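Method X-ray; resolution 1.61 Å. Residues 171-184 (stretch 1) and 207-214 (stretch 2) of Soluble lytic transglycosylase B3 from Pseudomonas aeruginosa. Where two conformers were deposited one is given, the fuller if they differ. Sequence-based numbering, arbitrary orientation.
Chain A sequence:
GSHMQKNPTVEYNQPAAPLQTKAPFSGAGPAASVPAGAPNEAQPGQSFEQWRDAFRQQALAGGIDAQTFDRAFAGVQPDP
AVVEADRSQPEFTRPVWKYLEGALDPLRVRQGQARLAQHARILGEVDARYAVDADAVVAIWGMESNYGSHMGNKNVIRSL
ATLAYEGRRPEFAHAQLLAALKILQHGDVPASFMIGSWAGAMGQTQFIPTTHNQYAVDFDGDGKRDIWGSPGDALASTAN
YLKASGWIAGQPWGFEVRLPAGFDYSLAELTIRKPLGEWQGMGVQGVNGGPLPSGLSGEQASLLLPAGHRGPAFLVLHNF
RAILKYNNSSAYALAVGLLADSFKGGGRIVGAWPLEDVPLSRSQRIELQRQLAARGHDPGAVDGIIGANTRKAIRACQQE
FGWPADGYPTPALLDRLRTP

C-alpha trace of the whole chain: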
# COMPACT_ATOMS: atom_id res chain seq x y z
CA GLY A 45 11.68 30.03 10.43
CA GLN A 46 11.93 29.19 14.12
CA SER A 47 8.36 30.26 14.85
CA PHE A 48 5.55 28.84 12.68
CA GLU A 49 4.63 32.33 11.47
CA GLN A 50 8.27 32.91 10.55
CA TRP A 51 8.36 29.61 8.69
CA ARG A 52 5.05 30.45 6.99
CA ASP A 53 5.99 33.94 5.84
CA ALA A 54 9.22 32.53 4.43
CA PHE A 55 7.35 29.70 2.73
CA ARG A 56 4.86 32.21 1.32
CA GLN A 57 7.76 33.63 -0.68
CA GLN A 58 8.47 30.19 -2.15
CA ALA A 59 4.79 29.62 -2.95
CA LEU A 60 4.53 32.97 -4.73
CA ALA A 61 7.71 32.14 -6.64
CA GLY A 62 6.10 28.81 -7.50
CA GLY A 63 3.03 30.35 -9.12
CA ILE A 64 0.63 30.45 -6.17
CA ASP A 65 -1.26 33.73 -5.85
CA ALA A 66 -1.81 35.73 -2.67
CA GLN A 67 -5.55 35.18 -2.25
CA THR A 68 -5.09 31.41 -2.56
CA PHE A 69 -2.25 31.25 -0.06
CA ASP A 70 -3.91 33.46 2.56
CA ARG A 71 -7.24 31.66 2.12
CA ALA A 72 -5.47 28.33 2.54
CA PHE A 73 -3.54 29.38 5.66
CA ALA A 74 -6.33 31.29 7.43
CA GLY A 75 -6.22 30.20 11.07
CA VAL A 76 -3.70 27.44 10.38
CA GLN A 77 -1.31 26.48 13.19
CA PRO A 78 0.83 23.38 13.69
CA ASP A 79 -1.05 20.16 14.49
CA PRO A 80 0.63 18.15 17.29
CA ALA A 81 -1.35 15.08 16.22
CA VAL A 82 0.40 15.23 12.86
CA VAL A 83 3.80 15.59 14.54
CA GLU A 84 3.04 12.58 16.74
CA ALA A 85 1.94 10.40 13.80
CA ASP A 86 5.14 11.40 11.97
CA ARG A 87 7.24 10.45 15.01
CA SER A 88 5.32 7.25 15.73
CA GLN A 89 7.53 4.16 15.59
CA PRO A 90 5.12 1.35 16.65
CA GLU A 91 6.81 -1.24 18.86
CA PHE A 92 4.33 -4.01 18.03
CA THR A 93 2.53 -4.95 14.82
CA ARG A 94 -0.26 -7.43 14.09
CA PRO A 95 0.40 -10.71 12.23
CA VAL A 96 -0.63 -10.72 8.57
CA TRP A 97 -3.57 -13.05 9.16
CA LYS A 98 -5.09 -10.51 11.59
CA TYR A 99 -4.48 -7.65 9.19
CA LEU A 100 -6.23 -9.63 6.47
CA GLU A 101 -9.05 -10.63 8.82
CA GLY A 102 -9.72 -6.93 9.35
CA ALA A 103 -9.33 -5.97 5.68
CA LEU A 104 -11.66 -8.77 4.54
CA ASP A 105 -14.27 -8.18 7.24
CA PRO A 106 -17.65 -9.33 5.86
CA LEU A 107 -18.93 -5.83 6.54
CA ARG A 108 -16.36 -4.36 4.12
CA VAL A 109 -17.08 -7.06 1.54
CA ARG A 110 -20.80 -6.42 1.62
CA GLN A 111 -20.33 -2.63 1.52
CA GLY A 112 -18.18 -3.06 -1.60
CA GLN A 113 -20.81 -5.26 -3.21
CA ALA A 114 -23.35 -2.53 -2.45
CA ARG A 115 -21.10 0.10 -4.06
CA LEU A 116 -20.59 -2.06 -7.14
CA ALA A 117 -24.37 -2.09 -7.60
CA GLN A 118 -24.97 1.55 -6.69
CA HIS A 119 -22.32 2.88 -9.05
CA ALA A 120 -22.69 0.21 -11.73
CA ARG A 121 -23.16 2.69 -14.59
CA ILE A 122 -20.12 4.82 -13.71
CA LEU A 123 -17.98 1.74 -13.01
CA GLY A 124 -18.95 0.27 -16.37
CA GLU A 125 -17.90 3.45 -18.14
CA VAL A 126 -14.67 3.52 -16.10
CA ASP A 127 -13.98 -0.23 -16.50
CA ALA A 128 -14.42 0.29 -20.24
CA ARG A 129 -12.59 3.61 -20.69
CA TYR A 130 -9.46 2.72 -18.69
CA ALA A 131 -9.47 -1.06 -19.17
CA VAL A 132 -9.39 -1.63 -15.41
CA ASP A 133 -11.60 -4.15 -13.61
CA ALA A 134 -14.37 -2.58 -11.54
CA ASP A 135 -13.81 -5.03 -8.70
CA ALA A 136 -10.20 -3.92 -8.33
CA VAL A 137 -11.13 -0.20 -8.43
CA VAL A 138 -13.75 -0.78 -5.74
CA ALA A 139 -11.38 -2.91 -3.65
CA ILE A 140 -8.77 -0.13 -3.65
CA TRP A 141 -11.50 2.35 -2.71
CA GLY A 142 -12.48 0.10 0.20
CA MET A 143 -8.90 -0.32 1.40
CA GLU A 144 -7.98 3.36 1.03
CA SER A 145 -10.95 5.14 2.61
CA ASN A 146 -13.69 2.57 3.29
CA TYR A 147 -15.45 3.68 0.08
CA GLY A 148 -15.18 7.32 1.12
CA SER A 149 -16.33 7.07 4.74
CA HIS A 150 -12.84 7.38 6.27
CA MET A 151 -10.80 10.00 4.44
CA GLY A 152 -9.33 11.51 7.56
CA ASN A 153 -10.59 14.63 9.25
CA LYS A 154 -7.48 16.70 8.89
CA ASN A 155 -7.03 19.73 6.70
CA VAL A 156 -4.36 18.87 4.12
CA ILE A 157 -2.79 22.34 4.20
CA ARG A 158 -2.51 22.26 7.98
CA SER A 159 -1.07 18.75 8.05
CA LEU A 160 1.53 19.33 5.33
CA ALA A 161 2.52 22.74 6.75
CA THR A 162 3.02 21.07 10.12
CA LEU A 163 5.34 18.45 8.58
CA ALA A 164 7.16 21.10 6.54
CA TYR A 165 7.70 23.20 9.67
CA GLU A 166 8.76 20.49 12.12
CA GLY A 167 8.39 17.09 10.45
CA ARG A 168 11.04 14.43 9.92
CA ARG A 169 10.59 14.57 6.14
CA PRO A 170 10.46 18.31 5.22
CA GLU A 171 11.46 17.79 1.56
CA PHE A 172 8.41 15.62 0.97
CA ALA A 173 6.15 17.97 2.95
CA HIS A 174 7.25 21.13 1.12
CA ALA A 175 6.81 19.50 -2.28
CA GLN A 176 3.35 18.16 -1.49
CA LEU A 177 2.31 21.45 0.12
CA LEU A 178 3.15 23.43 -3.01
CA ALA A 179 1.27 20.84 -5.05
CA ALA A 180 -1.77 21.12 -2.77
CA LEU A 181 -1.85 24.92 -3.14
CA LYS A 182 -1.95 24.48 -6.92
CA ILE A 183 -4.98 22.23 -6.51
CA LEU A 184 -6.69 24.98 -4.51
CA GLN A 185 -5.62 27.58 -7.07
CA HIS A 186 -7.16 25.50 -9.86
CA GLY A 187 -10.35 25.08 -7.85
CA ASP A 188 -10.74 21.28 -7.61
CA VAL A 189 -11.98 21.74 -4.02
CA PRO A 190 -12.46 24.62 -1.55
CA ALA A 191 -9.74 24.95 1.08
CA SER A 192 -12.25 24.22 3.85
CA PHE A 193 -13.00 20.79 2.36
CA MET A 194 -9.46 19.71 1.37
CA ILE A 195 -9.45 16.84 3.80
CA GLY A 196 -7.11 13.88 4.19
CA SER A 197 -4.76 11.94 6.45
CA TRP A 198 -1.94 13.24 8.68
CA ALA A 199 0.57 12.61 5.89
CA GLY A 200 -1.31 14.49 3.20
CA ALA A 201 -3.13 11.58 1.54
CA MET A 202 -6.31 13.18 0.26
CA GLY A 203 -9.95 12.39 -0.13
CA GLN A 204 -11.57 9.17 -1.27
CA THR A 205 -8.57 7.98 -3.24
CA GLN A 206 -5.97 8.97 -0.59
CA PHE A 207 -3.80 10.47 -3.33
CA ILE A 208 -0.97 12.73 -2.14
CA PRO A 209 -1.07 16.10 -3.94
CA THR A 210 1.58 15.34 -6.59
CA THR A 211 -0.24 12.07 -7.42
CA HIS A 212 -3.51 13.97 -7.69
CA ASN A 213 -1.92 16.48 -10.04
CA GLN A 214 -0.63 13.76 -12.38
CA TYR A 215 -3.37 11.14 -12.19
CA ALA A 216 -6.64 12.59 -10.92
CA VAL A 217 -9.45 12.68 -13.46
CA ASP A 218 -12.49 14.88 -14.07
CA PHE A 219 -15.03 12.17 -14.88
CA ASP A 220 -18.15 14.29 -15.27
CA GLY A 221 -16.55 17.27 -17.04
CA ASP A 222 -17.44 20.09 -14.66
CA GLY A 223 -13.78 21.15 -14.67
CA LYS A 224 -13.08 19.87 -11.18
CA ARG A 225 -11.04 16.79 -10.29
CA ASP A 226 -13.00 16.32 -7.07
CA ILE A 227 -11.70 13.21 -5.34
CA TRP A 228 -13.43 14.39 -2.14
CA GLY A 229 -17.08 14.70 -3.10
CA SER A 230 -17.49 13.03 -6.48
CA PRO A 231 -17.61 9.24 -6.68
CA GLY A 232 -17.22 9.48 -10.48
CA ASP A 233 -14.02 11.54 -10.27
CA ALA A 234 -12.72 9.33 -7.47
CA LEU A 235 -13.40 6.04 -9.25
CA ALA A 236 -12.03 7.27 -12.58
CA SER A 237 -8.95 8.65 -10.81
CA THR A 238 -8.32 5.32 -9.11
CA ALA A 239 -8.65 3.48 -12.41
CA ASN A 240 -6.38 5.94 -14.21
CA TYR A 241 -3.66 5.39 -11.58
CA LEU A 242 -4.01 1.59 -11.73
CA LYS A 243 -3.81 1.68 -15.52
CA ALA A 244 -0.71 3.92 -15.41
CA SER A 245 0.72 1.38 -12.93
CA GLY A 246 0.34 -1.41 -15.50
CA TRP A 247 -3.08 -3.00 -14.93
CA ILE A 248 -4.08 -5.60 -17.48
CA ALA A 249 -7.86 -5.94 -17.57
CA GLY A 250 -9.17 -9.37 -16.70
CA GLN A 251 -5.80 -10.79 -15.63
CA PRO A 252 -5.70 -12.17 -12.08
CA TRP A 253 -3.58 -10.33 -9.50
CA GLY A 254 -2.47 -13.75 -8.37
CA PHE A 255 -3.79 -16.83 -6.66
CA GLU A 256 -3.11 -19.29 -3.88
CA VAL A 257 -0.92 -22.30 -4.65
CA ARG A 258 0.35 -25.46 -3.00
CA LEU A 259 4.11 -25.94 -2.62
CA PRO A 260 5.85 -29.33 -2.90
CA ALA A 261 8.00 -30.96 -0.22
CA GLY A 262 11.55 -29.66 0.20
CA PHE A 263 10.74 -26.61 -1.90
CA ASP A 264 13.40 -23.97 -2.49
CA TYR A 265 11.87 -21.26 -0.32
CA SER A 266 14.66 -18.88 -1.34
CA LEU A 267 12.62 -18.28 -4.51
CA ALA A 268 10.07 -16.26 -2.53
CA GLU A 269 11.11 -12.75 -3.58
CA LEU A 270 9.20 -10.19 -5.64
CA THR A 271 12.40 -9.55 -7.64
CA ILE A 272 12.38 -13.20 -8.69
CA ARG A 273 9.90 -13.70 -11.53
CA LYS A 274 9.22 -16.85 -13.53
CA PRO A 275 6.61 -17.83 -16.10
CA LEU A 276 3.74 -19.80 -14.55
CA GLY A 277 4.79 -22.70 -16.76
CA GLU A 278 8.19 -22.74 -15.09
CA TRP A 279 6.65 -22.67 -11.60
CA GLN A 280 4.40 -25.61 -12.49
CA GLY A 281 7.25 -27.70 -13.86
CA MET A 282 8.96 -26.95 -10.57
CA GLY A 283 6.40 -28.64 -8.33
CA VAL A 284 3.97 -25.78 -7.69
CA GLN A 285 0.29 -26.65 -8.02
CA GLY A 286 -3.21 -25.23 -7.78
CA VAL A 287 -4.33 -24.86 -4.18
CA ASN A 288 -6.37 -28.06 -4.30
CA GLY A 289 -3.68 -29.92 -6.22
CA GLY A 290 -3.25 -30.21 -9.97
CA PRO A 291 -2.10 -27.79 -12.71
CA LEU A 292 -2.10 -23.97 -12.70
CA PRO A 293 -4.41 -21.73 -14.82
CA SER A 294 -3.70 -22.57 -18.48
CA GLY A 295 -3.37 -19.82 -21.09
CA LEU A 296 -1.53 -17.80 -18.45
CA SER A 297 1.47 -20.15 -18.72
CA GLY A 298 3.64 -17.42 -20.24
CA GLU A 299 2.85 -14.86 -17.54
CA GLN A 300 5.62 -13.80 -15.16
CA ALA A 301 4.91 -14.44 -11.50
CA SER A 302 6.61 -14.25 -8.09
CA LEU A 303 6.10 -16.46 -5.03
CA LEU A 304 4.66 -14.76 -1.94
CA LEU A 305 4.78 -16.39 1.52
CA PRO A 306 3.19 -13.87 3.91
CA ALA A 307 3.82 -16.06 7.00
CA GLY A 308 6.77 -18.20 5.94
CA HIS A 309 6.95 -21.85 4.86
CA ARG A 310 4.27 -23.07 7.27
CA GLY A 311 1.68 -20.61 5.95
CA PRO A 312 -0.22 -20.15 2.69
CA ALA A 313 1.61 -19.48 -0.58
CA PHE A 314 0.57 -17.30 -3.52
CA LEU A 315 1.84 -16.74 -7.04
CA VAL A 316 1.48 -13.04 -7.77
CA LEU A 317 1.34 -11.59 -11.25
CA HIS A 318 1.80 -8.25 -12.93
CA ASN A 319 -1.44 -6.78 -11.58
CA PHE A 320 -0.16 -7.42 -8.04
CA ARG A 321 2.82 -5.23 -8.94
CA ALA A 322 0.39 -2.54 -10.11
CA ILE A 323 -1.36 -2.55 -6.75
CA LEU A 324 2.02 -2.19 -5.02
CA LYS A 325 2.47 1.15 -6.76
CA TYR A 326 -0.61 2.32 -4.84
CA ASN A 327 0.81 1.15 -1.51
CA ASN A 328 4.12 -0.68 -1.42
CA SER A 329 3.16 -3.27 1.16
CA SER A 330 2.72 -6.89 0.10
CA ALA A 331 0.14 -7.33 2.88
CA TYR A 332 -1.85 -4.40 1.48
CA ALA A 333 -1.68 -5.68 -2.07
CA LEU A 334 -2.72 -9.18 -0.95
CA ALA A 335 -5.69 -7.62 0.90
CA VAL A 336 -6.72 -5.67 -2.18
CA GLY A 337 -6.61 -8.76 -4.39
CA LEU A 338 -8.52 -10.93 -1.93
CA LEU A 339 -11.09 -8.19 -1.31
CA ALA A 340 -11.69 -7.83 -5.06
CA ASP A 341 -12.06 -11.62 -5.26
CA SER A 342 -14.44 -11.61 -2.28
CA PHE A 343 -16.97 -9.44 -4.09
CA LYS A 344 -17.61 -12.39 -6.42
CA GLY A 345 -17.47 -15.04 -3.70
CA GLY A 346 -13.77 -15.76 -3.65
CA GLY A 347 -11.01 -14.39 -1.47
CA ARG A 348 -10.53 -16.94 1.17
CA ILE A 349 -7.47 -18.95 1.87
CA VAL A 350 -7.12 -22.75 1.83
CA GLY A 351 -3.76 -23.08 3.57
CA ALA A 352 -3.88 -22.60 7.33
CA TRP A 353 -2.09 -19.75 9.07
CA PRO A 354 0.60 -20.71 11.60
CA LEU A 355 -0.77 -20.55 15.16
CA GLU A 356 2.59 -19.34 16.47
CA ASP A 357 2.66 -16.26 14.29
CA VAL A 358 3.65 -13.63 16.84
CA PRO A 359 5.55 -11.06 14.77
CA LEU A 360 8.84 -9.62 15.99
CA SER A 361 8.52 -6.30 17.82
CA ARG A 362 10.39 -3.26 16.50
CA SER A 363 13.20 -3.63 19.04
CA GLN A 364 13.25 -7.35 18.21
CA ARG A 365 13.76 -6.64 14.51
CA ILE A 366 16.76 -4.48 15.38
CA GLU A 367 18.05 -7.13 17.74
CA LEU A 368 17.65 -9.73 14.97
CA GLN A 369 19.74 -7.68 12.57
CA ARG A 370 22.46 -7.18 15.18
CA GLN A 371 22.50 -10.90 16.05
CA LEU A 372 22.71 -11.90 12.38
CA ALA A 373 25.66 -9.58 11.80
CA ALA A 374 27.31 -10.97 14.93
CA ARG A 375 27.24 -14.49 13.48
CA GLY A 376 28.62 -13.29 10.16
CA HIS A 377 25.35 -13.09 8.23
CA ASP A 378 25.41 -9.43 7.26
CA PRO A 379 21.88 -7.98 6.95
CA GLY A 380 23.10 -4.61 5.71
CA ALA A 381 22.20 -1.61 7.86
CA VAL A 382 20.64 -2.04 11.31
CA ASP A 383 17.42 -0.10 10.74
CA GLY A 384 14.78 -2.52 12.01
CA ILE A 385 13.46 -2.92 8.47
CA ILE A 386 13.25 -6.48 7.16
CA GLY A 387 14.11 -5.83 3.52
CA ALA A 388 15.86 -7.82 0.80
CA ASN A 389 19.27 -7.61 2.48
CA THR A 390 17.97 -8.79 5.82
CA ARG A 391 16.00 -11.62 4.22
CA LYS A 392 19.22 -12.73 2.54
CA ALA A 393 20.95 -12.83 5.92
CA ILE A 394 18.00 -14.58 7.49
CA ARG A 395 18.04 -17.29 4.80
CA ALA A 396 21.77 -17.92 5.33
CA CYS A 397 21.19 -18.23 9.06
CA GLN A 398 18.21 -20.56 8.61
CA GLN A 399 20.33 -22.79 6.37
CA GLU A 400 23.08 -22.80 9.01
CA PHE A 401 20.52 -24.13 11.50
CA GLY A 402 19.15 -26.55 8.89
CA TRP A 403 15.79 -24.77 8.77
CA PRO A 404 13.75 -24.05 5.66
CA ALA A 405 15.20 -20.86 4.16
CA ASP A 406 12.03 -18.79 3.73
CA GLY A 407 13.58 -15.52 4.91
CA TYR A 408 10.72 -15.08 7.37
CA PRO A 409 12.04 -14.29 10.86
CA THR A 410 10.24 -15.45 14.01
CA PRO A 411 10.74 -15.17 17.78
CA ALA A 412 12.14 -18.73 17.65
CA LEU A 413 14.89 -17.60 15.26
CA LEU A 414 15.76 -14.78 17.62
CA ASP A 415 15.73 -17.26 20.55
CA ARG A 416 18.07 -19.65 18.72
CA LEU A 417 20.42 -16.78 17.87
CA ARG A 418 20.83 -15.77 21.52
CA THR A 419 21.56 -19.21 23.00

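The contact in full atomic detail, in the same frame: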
# COMPACT_ATOMS: atom_id res chain seq x y z
N GLU A 171 11.39 17.74 3.02
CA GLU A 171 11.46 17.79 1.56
C GLU A 171 10.16 17.31 0.94
O GLU A 171 9.58 17.98 0.07
CB GLU A 171 12.63 16.93 1.05
CG GLU A 171 14.00 17.49 1.39
CD GLU A 171 14.36 18.70 0.56
OE1 GLU A 171 14.70 18.51 -0.63
OE2 GLU A 171 14.31 19.83 1.09
N PHE A 172 9.70 16.15 1.39
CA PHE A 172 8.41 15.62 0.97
C PHE A 172 7.28 16.60 1.30
O PHE A 172 6.44 16.89 0.45
CB PHE A 172 8.14 14.27 1.63
CG PHE A 172 6.73 13.75 1.43
CD1 PHE A 172 6.41 13.01 0.30
CD2 PHE A 172 5.76 13.97 2.38
CE1 PHE A 172 5.13 12.53 0.12
CE2 PHE A 172 4.47 13.48 2.20
CZ PHE A 172 4.16 12.76 1.07
N ALA A 173 7.27 17.13 2.52
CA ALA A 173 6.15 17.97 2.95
C ALA A 173 6.06 19.26 2.13
O ALA A 173 4.97 19.66 1.71
CB ALA A 173 6.24 18.30 4.43
N HIS A 174 7.20 19.89 1.90
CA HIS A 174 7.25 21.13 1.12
C HIS A 174 6.75 20.91 -0.30
O HIS A 174 5.98 21.70 -0.82
CB HIS A 174 8.68 21.70 1.09
CG HIS A 174 9.04 22.52 2.29
ND1 HIS A 174 9.57 21.96 3.44
CD2 HIS A 174 8.93 23.85 2.54
CE1 HIS A 174 9.78 22.91 4.33
NE2 HIS A 174 9.40 24.07 3.81
N ALA A 175 7.21 19.82 -0.91
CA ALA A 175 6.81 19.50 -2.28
C ALA A 175 5.30 19.24 -2.38
O ALA A 175 4.64 19.72 -3.30
CB ALA A 175 7.59 18.30 -2.78
N GLN A 176 4.76 18.47 -1.45
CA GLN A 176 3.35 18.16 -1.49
C GLN A 176 2.52 19.40 -1.17
O GLN A 176 1.43 19.57 -1.70
CB GLN A 176 3.02 17.04 -0.52
CG GLN A 176 3.72 15.75 -0.87
CD GLN A 176 3.40 15.28 -2.28
OE1 GLN A 176 2.27 15.41 -2.74
NE2 GLN A 176 4.39 14.70 -2.96
N LEU A 177 3.05 20.26 -0.30
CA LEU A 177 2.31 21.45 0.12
C LEU A 177 2.17 22.42 -1.05
O LEU A 177 1.11 22.99 -1.28
CB LEU A 177 3.01 22.13 1.30
CG LEU A 177 2.35 23.39 1.86
CD1 LEU A 177 0.89 23.14 2.24
CD2 LEU A 177 3.13 23.88 3.06
N LEU A 178 3.25 22.61 -1.82
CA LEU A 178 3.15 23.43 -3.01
C LEU A 178 2.14 22.84 -4.00
O LEU A 178 1.35 23.56 -4.62
CB LEU A 178 4.52 23.59 -3.67
CG LEU A 178 4.62 24.75 -4.65
CD1 LEU A 178 4.44 26.08 -3.92
CD2 LEU A 178 5.94 24.71 -5.39
N ALA A 179 2.15 21.51 -4.12
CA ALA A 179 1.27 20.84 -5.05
C ALA A 179 -0.19 21.00 -4.61
O ALA A 179 -1.07 21.22 -5.45
CB ALA A 179 1.64 19.36 -5.16
N ALA A 180 -0.43 20.91 -3.31
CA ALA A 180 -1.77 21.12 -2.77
C ALA A 180 -2.28 22.54 -3.04
O ALA A 180 -3.45 22.72 -3.38
CB ALA A 180 -1.80 20.85 -1.26
N LEU A 181 -1.42 23.54 -2.89
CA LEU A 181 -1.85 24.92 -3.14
C LEU A 181 -2.25 25.10 -4.60
O LEU A 181 -3.15 25.89 -4.89
CB LEU A 181 -0.74 25.91 -2.75
CG LEU A 181 -0.49 26.05 -1.24
CD1 LEU A 181 0.83 26.77 -0.96
CD2 LEU A 181 -1.64 26.81 -0.59
N LYS A 182 -1.60 24.39 -5.51
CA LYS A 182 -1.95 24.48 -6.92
C LYS A 182 -3.33 23.89 -7.18
O LYS A 182 -4.07 24.39 -8.04
CB LYS A 182 -0.90 23.77 -7.79
CG LYS A 182 0.47 24.40 -7.69
CD LYS A 182 1.46 23.75 -8.66
CE LYS A 182 2.81 24.46 -8.60
NZ LYS A 182 3.89 23.67 -9.28
N ILE A 183 -3.66 22.83 -6.45
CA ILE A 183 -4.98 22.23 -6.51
C ILE A 183 -6.04 23.23 -6.06
O ILE A 183 -7.07 23.40 -6.72
CB ILE A 183 -5.06 20.97 -5.65
CG1 ILE A 183 -4.08 19.91 -6.20
CG2 ILE A 183 -6.49 20.44 -5.65
CD1 ILE A 183 -4.00 18.64 -5.34
N LEU A 184 -5.77 23.93 -4.96
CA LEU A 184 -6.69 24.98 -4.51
C LEU A 184 -6.79 26.11 -5.53
O LEU A 184 -7.87 26.60 -5.80
CB LEU A 184 -6.25 25.55 -3.16
CG LEU A 184 -6.29 24.51 -2.04
CD1 LEU A 184 -5.82 25.11 -0.72
CD2 LEU A 184 -7.72 23.93 -1.91
N PHE A 207 -4.92 9.95 -2.54
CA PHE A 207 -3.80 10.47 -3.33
C PHE A 207 -3.04 11.56 -2.57
O PHE A 207 -3.68 12.47 -2.05
CB PHE A 207 -4.28 11.12 -4.62
CG PHE A 207 -4.72 10.17 -5.72
CD1 PHE A 207 -4.59 8.79 -5.60
CD2 PHE A 207 -5.23 10.70 -6.91
CE1 PHE A 207 -4.97 7.96 -6.66
CE2 PHE A 207 -5.60 9.89 -7.97
CZ PHE A 207 -5.47 8.52 -7.85
N ILE A 208 -1.71 11.53 -2.56
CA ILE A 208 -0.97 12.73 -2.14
C ILE A 208 -1.08 13.77 -3.27
O ILE A 208 -1.39 13.42 -4.41
CB ILE A 208 0.51 12.42 -1.82
CG1 ILE A 208 1.23 11.85 -3.05
CG2 ILE A 208 0.61 11.45 -0.65
CD1 ILE A 208 2.72 11.56 -2.81
N PRO A 209 -0.85 15.05 -2.95
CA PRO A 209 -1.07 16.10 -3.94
C PRO A 209 -0.37 15.89 -5.29
O PRO A 209 -1.01 16.08 -6.33
CB PRO A 209 -0.53 17.34 -3.23
CG PRO A 209 -0.92 17.07 -1.76
CD PRO A 209 -0.64 15.59 -1.59
N THR A 210 0.91 15.50 -5.30
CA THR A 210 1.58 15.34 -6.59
C THR A 210 0.94 14.18 -7.40
O THR A 210 0.85 14.25 -8.63
CB THR A 210 3.10 15.11 -6.44
OG1 THR A 210 3.34 13.95 -5.62
CG2 THR A 210 3.77 16.34 -5.82
N THR A 211 0.46 13.14 -6.72
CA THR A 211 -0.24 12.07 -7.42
C THR A 211 -1.58 12.55 -7.98
O THR A 211 -1.97 12.23 -9.10
CB THR A 211 -0.47 10.84 -6.50
OG1 THR A 211 0.81 10.33 -6.11
CG2 THR A 211 -1.28 9.77 -7.21
N HIS A 212 -2.30 13.35 -7.19
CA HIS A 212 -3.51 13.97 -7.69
C HIS A 212 -3.22 14.77 -8.96
O HIS A 212 -3.92 14.64 -9.97
CB HIS A 212 -4.13 14.88 -6.62
CG HIS A 212 -5.31 15.66 -7.11
ND1 HIS A 212 -6.61 15.24 -6.90
CD2 HIS A 212 -5.39 16.81 -7.81
CE1 HIS A 212 -7.44 16.11 -7.46
NE2 HIS A 212 -6.73 17.07 -8.00
N ASN A 213 -2.17 15.58 -8.92
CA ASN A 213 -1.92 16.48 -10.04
C ASN A 213 -1.51 15.76 -11.32
O ASN A 213 -1.69 16.29 -12.41
CB ASN A 213 -0.86 17.52 -9.64
CG ASN A 213 -1.43 18.61 -8.75
OD1 ASN A 213 -2.65 18.73 -8.61
ND2 ASN A 213 -0.56 19.43 -8.17
N GLN A 214 -0.99 14.53 -11.20
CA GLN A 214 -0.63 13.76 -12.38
C GLN A 214 -1.71 12.78 -12.80
O GLN A 214 -1.88 12.52 -13.98
CB GLN A 214 0.68 13.00 -12.17
CG GLN A 214 1.08 12.20 -13.41
CD GLN A 214 2.51 11.70 -13.36
OE1 GLN A 214 3.26 12.00 -12.43
NE2 GLN A 214 2.90 10.93 -14.38

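Pro209, in the first turn of the helix 209-214, is the knob of this contact: its ring sits in the hole formed by Gln176, Ala179, Ala180 and Ile183 on the helix 171-184. The two axes approach to 8.6 Å at an angle of 44°, and the small alanines let the backbones come close, with Ala180 CA 5.2 Å from Pro209 CA. Ala179, its CA-to-CB bond directed toward the other stretch, places CB 3.5 Å from Pro209 CB, while Ala180 CB lies 3.9 Å from Pro209 CG. Proline suits the first turn of a helix, where its lack of an amide hydrogen costs no helical hydrogen bond, and its compact ring fills the hole. One turn on from Ala179, Ile183 (chi1 m, chi2 t) extends CD1 to 4.3 Å from Pro209 CB and 3.4 Å from His212 CD2; His212 NE2 is hydrogen-bonded elsewhere in the structure. Toward the N-terminal end of stretch 1, Ile208, at the N-cap position, brings CD1 to 3.9 Å from Phe172 CE1, meeting the edge of the phenyl ring.

Polar groups fasten this apolar centre at two points. The CA-to-CB bond of Gln176 points sideways, but chi1 and chi2, both m, bring its amide to the start of the other helix, where it grips Thr210 twice: Thr210 N donates to Gln176 OE1 (2.9 Å, 167°), and Gln176 NE2 donates to Thr210 OG1 (3.0 Å, 161°). The carboxamide thus satisfies a first-turn backbone NH that has no partner within its own helix. Farther along, Asn213 ND2 donates to Ala179 O at 3.3 Å, a carbonyl that also accepts from Ile183 N (3.2 Å) within its helix. Lys182 contributes little: its CA-to-CB bond points toward the other stretch, but its end leads away. Together the stretches bury 465 Å².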